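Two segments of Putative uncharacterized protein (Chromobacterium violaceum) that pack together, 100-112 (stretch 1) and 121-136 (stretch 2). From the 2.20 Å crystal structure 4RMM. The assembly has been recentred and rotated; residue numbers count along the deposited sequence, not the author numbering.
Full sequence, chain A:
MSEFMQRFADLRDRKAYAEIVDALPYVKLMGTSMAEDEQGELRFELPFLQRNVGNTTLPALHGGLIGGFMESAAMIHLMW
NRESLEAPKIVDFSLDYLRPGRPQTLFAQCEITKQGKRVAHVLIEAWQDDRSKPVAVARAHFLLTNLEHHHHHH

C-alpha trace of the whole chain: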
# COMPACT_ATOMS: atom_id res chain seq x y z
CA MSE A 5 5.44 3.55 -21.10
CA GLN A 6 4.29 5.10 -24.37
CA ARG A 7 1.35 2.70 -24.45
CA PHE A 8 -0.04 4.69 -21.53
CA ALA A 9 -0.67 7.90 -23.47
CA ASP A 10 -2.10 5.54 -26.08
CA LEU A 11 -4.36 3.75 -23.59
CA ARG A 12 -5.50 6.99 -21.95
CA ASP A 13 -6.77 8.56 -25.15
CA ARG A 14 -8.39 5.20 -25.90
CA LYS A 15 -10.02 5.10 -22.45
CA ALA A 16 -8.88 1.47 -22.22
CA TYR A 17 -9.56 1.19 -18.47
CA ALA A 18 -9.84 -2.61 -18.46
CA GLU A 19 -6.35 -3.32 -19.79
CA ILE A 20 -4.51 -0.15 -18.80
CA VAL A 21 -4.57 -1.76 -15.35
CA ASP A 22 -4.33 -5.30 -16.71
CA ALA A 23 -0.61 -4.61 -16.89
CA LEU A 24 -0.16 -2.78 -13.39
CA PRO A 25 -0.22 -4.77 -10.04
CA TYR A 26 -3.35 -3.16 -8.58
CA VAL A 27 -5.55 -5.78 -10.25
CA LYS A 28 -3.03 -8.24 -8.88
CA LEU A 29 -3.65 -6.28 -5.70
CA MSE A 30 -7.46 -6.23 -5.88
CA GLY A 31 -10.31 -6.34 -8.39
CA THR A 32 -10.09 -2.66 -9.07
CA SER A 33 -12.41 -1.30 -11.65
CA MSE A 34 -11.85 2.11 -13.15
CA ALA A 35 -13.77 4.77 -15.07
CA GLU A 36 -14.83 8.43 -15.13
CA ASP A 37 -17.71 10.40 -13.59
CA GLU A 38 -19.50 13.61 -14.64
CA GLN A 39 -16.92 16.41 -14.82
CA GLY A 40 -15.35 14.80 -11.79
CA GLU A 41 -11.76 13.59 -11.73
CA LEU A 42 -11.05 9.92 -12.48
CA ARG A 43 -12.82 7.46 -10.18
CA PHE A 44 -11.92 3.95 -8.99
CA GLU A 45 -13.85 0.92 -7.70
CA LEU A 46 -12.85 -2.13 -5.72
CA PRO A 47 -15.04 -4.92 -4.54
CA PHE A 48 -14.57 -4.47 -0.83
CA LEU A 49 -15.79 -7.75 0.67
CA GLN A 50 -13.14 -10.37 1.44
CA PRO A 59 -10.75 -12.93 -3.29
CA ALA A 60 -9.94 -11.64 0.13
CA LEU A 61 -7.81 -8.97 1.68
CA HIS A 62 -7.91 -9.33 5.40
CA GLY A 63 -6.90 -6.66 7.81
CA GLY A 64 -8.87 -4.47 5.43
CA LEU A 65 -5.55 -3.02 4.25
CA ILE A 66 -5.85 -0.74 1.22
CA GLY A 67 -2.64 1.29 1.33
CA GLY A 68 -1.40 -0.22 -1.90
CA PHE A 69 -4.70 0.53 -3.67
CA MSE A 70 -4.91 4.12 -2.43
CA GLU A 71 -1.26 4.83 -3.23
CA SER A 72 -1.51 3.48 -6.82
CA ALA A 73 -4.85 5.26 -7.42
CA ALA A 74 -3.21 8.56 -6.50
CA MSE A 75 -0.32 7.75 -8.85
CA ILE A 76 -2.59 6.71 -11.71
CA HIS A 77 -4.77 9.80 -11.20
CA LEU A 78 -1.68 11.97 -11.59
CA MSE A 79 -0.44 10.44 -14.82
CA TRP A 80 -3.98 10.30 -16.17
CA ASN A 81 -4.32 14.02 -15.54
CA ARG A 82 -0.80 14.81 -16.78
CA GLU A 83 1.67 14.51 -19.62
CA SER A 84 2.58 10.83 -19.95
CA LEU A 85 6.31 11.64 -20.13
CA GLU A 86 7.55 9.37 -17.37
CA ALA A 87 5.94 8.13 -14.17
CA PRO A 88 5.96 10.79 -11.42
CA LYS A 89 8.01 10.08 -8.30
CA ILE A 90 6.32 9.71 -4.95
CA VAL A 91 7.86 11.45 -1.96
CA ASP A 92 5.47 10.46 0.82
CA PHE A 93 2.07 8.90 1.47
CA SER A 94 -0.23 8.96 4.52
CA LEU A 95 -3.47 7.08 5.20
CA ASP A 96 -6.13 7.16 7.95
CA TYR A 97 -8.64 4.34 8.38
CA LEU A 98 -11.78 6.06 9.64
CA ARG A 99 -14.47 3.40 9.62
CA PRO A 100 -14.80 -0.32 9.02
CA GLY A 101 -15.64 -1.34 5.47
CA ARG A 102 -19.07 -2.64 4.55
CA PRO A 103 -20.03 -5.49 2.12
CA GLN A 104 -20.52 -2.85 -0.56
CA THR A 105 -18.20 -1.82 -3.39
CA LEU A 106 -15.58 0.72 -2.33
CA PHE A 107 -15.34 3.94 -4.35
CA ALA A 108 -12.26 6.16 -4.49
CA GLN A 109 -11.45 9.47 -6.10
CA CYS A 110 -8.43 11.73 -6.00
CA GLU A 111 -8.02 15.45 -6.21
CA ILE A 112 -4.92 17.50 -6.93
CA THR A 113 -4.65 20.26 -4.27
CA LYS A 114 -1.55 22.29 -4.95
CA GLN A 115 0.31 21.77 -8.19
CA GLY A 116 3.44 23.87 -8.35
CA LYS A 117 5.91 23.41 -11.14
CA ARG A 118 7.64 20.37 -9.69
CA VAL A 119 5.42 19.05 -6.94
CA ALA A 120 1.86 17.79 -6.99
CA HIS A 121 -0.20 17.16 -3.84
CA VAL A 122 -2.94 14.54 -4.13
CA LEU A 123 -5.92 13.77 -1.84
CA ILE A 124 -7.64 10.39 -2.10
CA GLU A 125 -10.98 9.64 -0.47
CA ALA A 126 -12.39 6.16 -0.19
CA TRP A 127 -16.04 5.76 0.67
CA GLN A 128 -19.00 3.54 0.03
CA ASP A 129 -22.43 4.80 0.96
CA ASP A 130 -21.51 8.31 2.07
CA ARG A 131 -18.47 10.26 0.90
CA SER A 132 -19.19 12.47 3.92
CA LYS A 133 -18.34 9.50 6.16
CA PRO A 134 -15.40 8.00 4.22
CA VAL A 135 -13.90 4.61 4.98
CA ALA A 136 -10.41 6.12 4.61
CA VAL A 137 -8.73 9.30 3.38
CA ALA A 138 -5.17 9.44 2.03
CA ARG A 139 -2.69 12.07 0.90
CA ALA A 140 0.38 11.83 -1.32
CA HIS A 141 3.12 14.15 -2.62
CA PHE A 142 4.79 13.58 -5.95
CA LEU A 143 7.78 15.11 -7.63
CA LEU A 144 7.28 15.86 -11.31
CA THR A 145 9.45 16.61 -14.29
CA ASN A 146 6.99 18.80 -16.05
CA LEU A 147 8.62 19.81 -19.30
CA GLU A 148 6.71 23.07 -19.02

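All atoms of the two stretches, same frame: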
# COMPACT_ATOMS: atom_id res chain seq x y z
N PRO A 100 -14.91 1.02 9.59
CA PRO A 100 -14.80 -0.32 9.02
C PRO A 100 -15.41 -0.30 7.62
O PRO A 100 -16.16 0.61 7.28
CB PRO A 100 -15.61 -1.17 9.99
CG PRO A 100 -15.49 -0.42 11.29
CD PRO A 100 -15.66 1.00 10.85
N GLY A 101 -15.08 -1.29 6.80
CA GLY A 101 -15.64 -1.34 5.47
C GLY A 101 -16.91 -2.18 5.50
O GLY A 101 -17.06 -3.07 6.34
N ARG A 102 -17.84 -1.89 4.59
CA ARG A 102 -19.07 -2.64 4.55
C ARG A 102 -19.01 -3.58 3.33
O ARG A 102 -18.05 -3.51 2.55
CB ARG A 102 -20.27 -1.67 4.50
N PRO A 103 -19.96 -4.53 3.23
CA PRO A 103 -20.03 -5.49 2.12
C PRO A 103 -20.57 -4.85 0.85
O PRO A 103 -21.38 -5.43 0.13
CB PRO A 103 -20.96 -6.58 2.68
CG PRO A 103 -21.79 -5.84 3.67
CD PRO A 103 -20.76 -5.00 4.35
N GLN A 104 -20.12 -3.62 0.61
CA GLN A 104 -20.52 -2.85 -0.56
C GLN A 104 -19.24 -2.53 -1.33
O GLN A 104 -18.14 -2.63 -0.78
CB GLN A 104 -21.17 -1.54 -0.13
CG GLN A 104 -22.43 -1.69 0.70
CD GLN A 104 -22.90 -0.37 1.29
OE1 GLN A 104 -22.96 0.64 0.60
NE2 GLN A 104 -23.25 -0.39 2.57
N THR A 105 -19.38 -2.16 -2.59
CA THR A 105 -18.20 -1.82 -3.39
C THR A 105 -17.62 -0.52 -2.85
O THR A 105 -18.35 0.39 -2.48
CB THR A 105 -18.54 -1.65 -4.88
OG1 THR A 105 -17.37 -1.21 -5.58
CG2 THR A 105 -19.66 -0.65 -5.06
N LEU A 106 -16.29 -0.45 -2.83
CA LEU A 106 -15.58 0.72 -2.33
C LEU A 106 -15.19 1.66 -3.46
O LEU A 106 -14.52 1.27 -4.41
CB LEU A 106 -14.32 0.26 -1.59
CG LEU A 106 -13.49 1.34 -0.89
CD1 LEU A 106 -14.30 1.94 0.27
CD2 LEU A 106 -12.18 0.73 -0.39
N PHE A 107 -15.63 2.91 -3.35
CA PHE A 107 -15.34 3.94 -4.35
C PHE A 107 -14.14 4.76 -3.87
O PHE A 107 -13.89 4.86 -2.67
CB PHE A 107 -16.54 4.88 -4.52
CG PHE A 107 -17.77 4.20 -5.07
CD1 PHE A 107 -18.03 4.22 -6.44
CD2 PHE A 107 -18.65 3.53 -4.23
CE1 PHE A 107 -19.15 3.57 -6.96
CE2 PHE A 107 -19.77 2.87 -4.74
CZ PHE A 107 -20.02 2.90 -6.11
N ALA A 108 -13.42 5.34 -4.82
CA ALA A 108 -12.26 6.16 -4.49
C ALA A 108 -12.02 7.18 -5.58
O ALA A 108 -12.13 6.88 -6.77
CB ALA A 108 -11.00 5.28 -4.30
N GLN A 109 -11.70 8.40 -5.16
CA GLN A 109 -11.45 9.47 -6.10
C GLN A 109 -10.40 10.41 -5.55
O GLN A 109 -10.42 10.77 -4.37
CB GLN A 109 -12.74 10.24 -6.37
CG GLN A 109 -12.65 11.14 -7.58
CD GLN A 109 -14.00 11.64 -8.03
OE1 GLN A 109 -14.51 12.64 -7.54
NE2 GLN A 109 -14.60 10.92 -8.97
N CYS A 110 -9.50 10.84 -6.43
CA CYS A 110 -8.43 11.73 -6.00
C CYS A 110 -8.60 13.14 -6.52
O CYS A 110 -9.27 13.39 -7.51
CB CYS A 110 -7.08 11.21 -6.48
SG CYS A 110 -6.95 9.45 -6.44
N GLU A 111 -7.96 14.06 -5.83
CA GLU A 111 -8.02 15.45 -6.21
C GLU A 111 -6.64 16.05 -6.06
O GLU A 111 -5.96 15.81 -5.07
CB GLU A 111 -8.99 16.18 -5.31
CG GLU A 111 -8.89 17.68 -5.41
CD GLU A 111 -9.76 18.37 -4.41
OE1 GLU A 111 -9.30 18.58 -3.26
OE2 GLU A 111 -10.91 18.69 -4.77
N ILE A 112 -6.22 16.85 -7.03
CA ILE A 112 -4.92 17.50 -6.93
C ILE A 112 -5.04 18.90 -6.32
O ILE A 112 -5.52 19.82 -6.96
CB ILE A 112 -4.23 17.58 -8.31
CG1 ILE A 112 -4.07 16.17 -8.87
CG2 ILE A 112 -2.90 18.29 -8.17
CD1 ILE A 112 -3.14 16.07 -10.05
N HIS A 121 0.35 17.66 -5.09
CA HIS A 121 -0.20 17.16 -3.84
C HIS A 121 -1.56 16.57 -4.16
O HIS A 121 -2.44 17.25 -4.67
CB HIS A 121 -0.33 18.30 -2.82
CG HIS A 121 -0.65 17.84 -1.43
ND1 HIS A 121 -0.49 18.65 -0.33
CD2 HIS A 121 -1.12 16.66 -0.96
CE1 HIS A 121 -0.85 17.99 0.76
NE2 HIS A 121 -1.24 16.78 0.40
N VAL A 122 -1.72 15.29 -3.84
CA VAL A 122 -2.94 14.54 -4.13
C VAL A 122 -3.71 14.11 -2.87
O VAL A 122 -3.11 13.72 -1.88
CB VAL A 122 -2.59 13.25 -4.93
CG1 VAL A 122 -3.85 12.46 -5.27
CG2 VAL A 122 -1.84 13.62 -6.19
N LEU A 123 -5.04 14.20 -2.94
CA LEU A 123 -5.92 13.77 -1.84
C LEU A 123 -6.80 12.67 -2.41
O LEU A 123 -7.38 12.82 -3.48
CB LEU A 123 -6.78 14.93 -1.32
CG LEU A 123 -8.03 14.64 -0.47
CD1 LEU A 123 -7.66 14.22 0.96
CD2 LEU A 123 -8.90 15.89 -0.43
N ILE A 124 -6.86 11.55 -1.70
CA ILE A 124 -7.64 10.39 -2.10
C ILE A 124 -8.67 10.12 -1.01
O ILE A 124 -8.33 10.07 0.18
CB ILE A 124 -6.77 9.13 -2.25
CG1 ILE A 124 -5.51 9.45 -3.05
CG2 ILE A 124 -7.55 8.01 -2.94
CD1 ILE A 124 -4.40 10.07 -2.22
N GLU A 125 -9.92 9.95 -1.41
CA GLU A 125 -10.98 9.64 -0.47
C GLU A 125 -11.59 8.32 -0.88
O GLU A 125 -11.86 8.08 -2.05
CB GLU A 125 -12.06 10.71 -0.52
CG GLU A 125 -11.57 12.08 -0.14
CD GLU A 125 -12.48 13.16 -0.67
OE1 GLU A 125 -13.56 13.37 -0.09
OE2 GLU A 125 -12.12 13.78 -1.69
N ALA A 126 -11.80 7.45 0.09
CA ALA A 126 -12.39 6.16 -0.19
C ALA A 126 -13.66 6.09 0.63
O ALA A 126 -13.65 6.29 1.84
CB ALA A 126 -11.44 5.04 0.18
N TRP A 127 -14.78 5.84 -0.04
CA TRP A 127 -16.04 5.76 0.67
C TRP A 127 -16.90 4.70 0.02
O TRP A 127 -16.49 4.03 -0.93
CB TRP A 127 -16.75 7.12 0.63
CG TRP A 127 -17.31 7.52 -0.71
CD1 TRP A 127 -18.63 7.52 -1.08
CD2 TRP A 127 -16.57 7.95 -1.86
NE1 TRP A 127 -18.75 7.92 -2.39
CE2 TRP A 127 -17.51 8.19 -2.90
CE3 TRP A 127 -15.20 8.16 -2.13
CZ2 TRP A 127 -17.13 8.63 -4.17
CZ3 TRP A 127 -14.83 8.60 -3.40
CH2 TRP A 127 -15.79 8.83 -4.41
N GLN A 128 -18.10 4.53 0.56
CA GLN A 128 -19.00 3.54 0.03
C GLN A 128 -20.39 4.14 -0.12
O GLN A 128 -20.80 4.50 -1.22
CB GLN A 128 -19.03 2.31 0.94
CG GLN A 128 -17.67 1.67 1.10
CD GLN A 128 -17.70 0.41 1.92
OE1 GLN A 128 -17.96 0.44 3.13
NE2 GLN A 128 -17.44 -0.73 1.28
N ASP A 129 -21.09 4.28 0.99
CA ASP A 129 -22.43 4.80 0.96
C ASP A 129 -22.46 6.32 1.08
O ASP A 129 -23.26 6.98 0.43
CB ASP A 129 -23.24 4.16 2.08
CG ASP A 129 -24.72 4.15 1.79
OD1 ASP A 129 -25.10 3.82 0.65
OD2 ASP A 129 -25.51 4.46 2.71
N ASP A 130 -21.56 6.87 1.88
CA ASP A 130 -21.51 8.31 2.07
C ASP A 130 -20.09 8.87 2.08
O ASP A 130 -19.30 8.61 2.99
CB ASP A 130 -22.26 8.67 3.36
CG ASP A 130 -22.07 10.11 3.77
OD1 ASP A 130 -21.82 10.96 2.89
OD2 ASP A 130 -22.19 10.41 4.98
N ARG A 131 -19.78 9.66 1.05
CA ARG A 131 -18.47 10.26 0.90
C ARG A 131 -18.22 11.29 1.99
O ARG A 131 -17.12 11.85 2.10
CB ARG A 131 -18.35 10.92 -0.47
CG ARG A 131 -16.95 11.37 -0.82
CD ARG A 131 -16.86 11.74 -2.28
NE ARG A 131 -15.50 12.13 -2.63
CZ ARG A 131 -15.12 12.46 -3.86
NH1 ARG A 131 -16.00 12.44 -4.85
NH2 ARG A 131 -13.86 12.80 -4.10
N SER A 132 -19.26 11.53 2.80
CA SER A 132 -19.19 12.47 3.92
C SER A 132 -18.67 11.71 5.14
O SER A 132 -18.17 12.31 6.09
CB SER A 132 -20.59 13.04 4.19
OG SER A 132 -21.00 12.81 5.53
N LYS A 133 -18.80 10.39 5.10
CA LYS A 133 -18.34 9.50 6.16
C LYS A 133 -17.47 8.46 5.46
O LYS A 133 -17.81 7.28 5.38
CB LYS A 133 -19.53 8.82 6.85
CG LYS A 133 -20.44 9.81 7.57
CD LYS A 133 -21.62 9.10 8.22
CE LYS A 133 -22.49 10.08 8.99
NZ LYS A 133 -23.64 9.40 9.66
N PRO A 134 -16.31 8.89 4.93
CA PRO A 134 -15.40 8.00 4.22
C PRO A 134 -14.85 6.83 5.02
O PRO A 134 -14.81 6.86 6.25
CB PRO A 134 -14.33 8.95 3.69
CG PRO A 134 -14.28 10.03 4.75
CD PRO A 134 -15.73 10.24 5.11
N VAL A 135 -14.47 5.77 4.33
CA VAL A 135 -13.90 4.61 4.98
C VAL A 135 -12.43 4.94 5.32
O VAL A 135 -11.91 4.54 6.37
CB VAL A 135 -13.96 3.38 4.06
CG1 VAL A 135 -13.01 2.32 4.52
CG2 VAL A 135 -15.40 2.84 4.04
N ALA A 136 -11.80 5.71 4.45
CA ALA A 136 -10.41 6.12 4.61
C ALA A 136 -10.09 7.32 3.71
O ALA A 136 -10.68 7.51 2.64
CB ALA A 136 -9.49 4.95 4.27
O HOH W 1 -10.46 13.15 -3.61

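The stretches pair through neighbouring antiparallel strands, one ending at Ile112 and the other running from His121 to Trp127, whose N-to-C directions are at 158°; the rest is loop or turn. Six residue pairs are in register, from Phe107 with Trp127 to Ile112 with Val122. Together the stretches bury 1038 Å² between them.

Hydrogen-bonded and non-hydrogen-bonded pairs alternate. In each of the three hydrogen-bonded pairs, both backbone amides and both carbonyls are satisfied across the strands. Phe107 N donates to Trp127 O at 2.8 Å, and Trp127 N returns to Phe107 O at 2.9 Å. Gln109 N to Glu125 O and Glu125 N to Gln109 O are each 3.1 Å. Glu111 N to Leu123 O is 2.7 Å, and Leu123 N to Glu111 O is 2.8 Å. The alpha carbons of the intervening residues add weaker contacts to the same carbonyls: Ala108 CA lies 3.1 Å from Glu125 O, and Ala126 CA 3.2 Å from Phe107 O. Ala126 also faces its own stretch. Ala126 N donates to Ala136 O at 2.8 Å, and Ala126 O accepts from Val135 N at 2.7 Å.

Ala108, Cys110, Ile112, Val122, Ile124 and Ala126 share one face of the sheet, and their contacts are apolar. Cys110 SG sits 3.7 Å from Ile124 CG1, and Cys110 CB is 3.7 Å from Val122 CG1.

The other face carries Phe107, Gln109, Glu111, Leu123, Glu125 and Trp127. Phe107 CB lies over the Trp127 six-membered ring, 3.8 Å from Trp127 CZ2, in a CH-pi contact. The two aromatic rings themselves are slid apart and barely overlap.

Polar groups on this face are linked in a chain. Arg131 NH1 donates to Gln109 OE1 at 3.1 Å. Arg131 NH2 forms a salt bridge with Glu125 OE2, also at 3.1 Å, so one guanidinium serves both strands. Arg131 NE adds a weak bond to Glu125 OE1 at 3.4 Å. Gln109 NE2 is satisfied elsewhere in the structure. The O atom of water 1 lies 2.5 Å from Gln109 O and 2.6 Å from Glu125 OE2 and bridges the two strands.

Beyond the paired strands, the Gln128 side chain takes over. Gln128 has the largest area covered by the other stretch. Its amide uses both ends on one residue: Gln128 OE1 accepts from Arg102 N at 2.8 Å, and Gln128 NE2 donates to Arg102 O at 3.1 Å. This side-chain amide thus pairs with backbone much as a strand would. Beside it, Leu106 CD1 packs 3.5 Å from Gln128 CG and 4.0 Å from Val135 CG2. The Arg102 side chain is not modelled beyond CB.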